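Local coordinates for putative tetR-family transcriptional regulatory protein (Streptomyces coelicolor, PDB 2DG8) that probably binds DNA through an N-terminal helix-turn-helix domain and regulates transcription as a TetR-family dimer, at the interface of chains A and B. Numbering follows the deposited sequence. Chains: chain A/B, putative tetR-family transcriptional regulatory protein.

The interface of chains A and B. Residues chain A 101, 104, 108, 159-160; chain B 111, 114-115, 121, 124.
A:Leu160, just past helix 141-159, packs against B:Tyr111, B:Ala114 and B:Ala115 of helix 101-116 and B:Thr124 of helix 121-135. Its CB lies 3.8 Å from the methyl CG2 of B:Thr124. With CG anti to the carbonyl carbon (chi1 -58°), the branches part at the tip: CD1 packs 3.7 Å from ring atom CD1 of B:Tyr111, the two side chains crossing at about a right angle, while CD2 settles on the backbone of B:Ala114 and B:Ala115, 3.6 Å from CA of the latter. B:Arg121 stretches from CG to NE past the leucine's backbone, and its guanidinium turns one face to the carbonyl O of A:Ala159, 3.1 Å above the plane and toward the rim. Two bonds within its own chain, both close to the guanidinium plane, fix how the group is turned: NE gives a nearly straight bond to B:Ala114 O (2.8 Å) and NH1 a more bent one to B:Ala115 O. That second oxygen, at the end of helix 101-116, also accepts a hydrogen bond from NE2, the side-chain amide nitrogen of the extended A:Gln101 (2.7 Å), which arrives in the carbonyl plane. A leucine here removes the guanidinium, and would probably leave B:Ala114 O without that donor and B:Ala115 O gripped less firmly. About one turn on from A:Gln101, A:Leu104 CG meets B:Ala115 CB at 3.7 Å. Repeated by two-fold symmetry, the patch joins the C-terminal regions of the two chains, probably helping to hold the DNA-binding domains as a pair.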
loop_
_atom_site.group_PDB
_atom_site.type_symbol
_atom_site.label_atom_id
_atom_site.label_comp_id
_atom_site.label_asym_id
_atom_site.label_seq_id
_atom_site.Cartn_x
_atom_site.Cartn_y
_atom_site.Cartn_z
ATOM N N GLN A 101 -10.112 9.776 -3.197
ATOM C CA GLN A 101 -9.324 9.635 -1.981
ATOM C C GLN A 101 -9.961 8.559 -1.098
ATOM O O GLN A 101 -9.264 7.856 -0.370
ATOM C CB GLN A 101 -9.238 10.968 -1.218
ATOM C CG GLN A 101 -8.544 10.859 0.144
ATOM C CD GLN A 101 -8.215 12.210 0.757
ATOM O OE1 GLN A 101 -9.010 13.150 0.678
ATOM N NE2 GLN A 101 -7.046 12.311 1.383
ATOM N N LEU A 104 -8.666 5.260 -2.279
ATOM C CA LEU A 104 -7.267 5.114 -1.893
ATOM C C LEU A 104 -7.182 4.730 -0.413
ATOM O O LEU A 104 -6.430 3.837 -0.039
ATOM C CB LEU A 104 -6.516 6.429 -2.130
ATOM C CG LEU A 104 -5.093 6.540 -1.586
ATOM C CD1 LEU A 104 -4.160 5.555 -2.309
ATOM C CD2 LEU A 104 -4.614 7.983 -1.761
ATOM N N GLN A 108 -5.859 1.228 1.266
ATOM C CA GLN A 108 -4.809 1.151 2.277
ATOM C C GLN A 108 -5.295 0.533 3.588
ATOM O O GLN A 108 -4.537 -0.162 4.264
ATOM C CB GLN A 108 -4.205 2.538 2.526
ATOM C CG GLN A 108 -3.569 3.148 1.273
ATOM C CD GLN A 108 -2.500 2.251 0.655
ATOM O OE1 GLN A 108 -2.405 2.137 -0.562
ATOM N NE2 GLN A 108 -1.691 1.623 1.492
ATOM N N ALA A 159 -0.191 8.398 -6.045
ATOM C CA ALA A 159 -1.152 8.805 -5.025
ATOM C C ALA A 159 -0.522 9.466 -3.803
ATOM O O ALA A 159 -1.012 10.488 -3.328
ATOM C CB ALA A 159 -1.976 7.607 -4.593
ATOM N N LEU A 160 0.565 8.897 -3.296
ATOM C CA LEU A 160 1.205 9.459 -2.111
ATOM C C LEU A 160 2.386 10.346 -2.441
ATOM O O LEU A 160 3.273 10.533 -1.615
ATOM C CB LEU A 160 1.650 8.334 -1.175
ATOM C CG LEU A 160 0.522 7.404 -0.717
ATOM C CD1 LEU A 160 1.090 6.291 0.138
ATOM C CD2 LEU A 160 -0.523 8.208 0.052
ATOM N N TYR B 111 1.501 4.340 4.891
ATOM C CA TYR B 111 0.747 4.527 3.658
ATOM C C TYR B 111 -0.686 5.003 3.909
ATOM O O TYR B 111 -1.202 5.848 3.182
ATOM C CB TYR B 111 0.755 3.237 2.829
ATOM C CG TYR B 111 2.104 2.968 2.195
ATOM C CD1 TYR B 111 3.072 3.969 2.145
ATOM C CD2 TYR B 111 2.413 1.728 1.650
ATOM C CE1 TYR B 111 4.321 3.745 1.572
ATOM C CE2 TYR B 111 3.670 1.492 1.065
ATOM C CZ TYR B 111 4.615 2.512 1.035
ATOM O OH TYR B 111 5.865 2.315 0.481
ATOM N N ALA B 114 -0.579 8.767 5.105
ATOM C CA ALA B 114 -0.313 9.677 3.993
ATOM C C ALA B 114 -1.516 9.771 3.046
ATOM O O ALA B 114 -1.777 10.830 2.460
ATOM C CB ALA B 114 0.938 9.231 3.242
ATOM N N ALA B 115 -2.254 8.676 2.893
ATOM C CA ALA B 115 -3.437 8.698 2.032
ATOM C C ALA B 115 -4.493 9.628 2.638
ATOM O O ALA B 115 -5.141 10.409 1.927
ATOM C CB ALA B 115 -4.011 7.281 1.871
ATOM N N ARG B 121 2.488 13.268 3.162
ATOM C CA ARG B 121 3.018 12.814 1.882
ATOM C C ARG B 121 4.397 13.405 1.637
ATOM O O ARG B 121 5.055 13.089 0.646
ATOM C CB ARG B 121 2.061 13.170 0.740
ATOM C CG ARG B 121 0.798 12.328 0.773
ATOM C CD ARG B 121 -0.196 12.671 -0.318
ATOM N NE ARG B 121 -1.509 12.120 0.016
ATOM C CZ ARG B 121 -2.607 12.272 -0.720
ATOM N NH1 ARG B 121 -3.753 11.736 -0.315
ATOM N NH2 ARG B 121 -2.561 12.950 -1.862
ATOM N N THR B 124 6.671 10.469 2.704
ATOM C CA THR B 124 6.541 9.349 1.785
ATOM C C THR B 124 7.239 9.794 0.488
ATOM O O THR B 124 7.841 8.998 -0.226
ATOM C CB THR B 124 5.062 9.007 1.551
ATOM O OG1 THR B 124 4.961 7.737 0.899
ATOM C CG2 THR B 124 4.402 10.054 0.721
#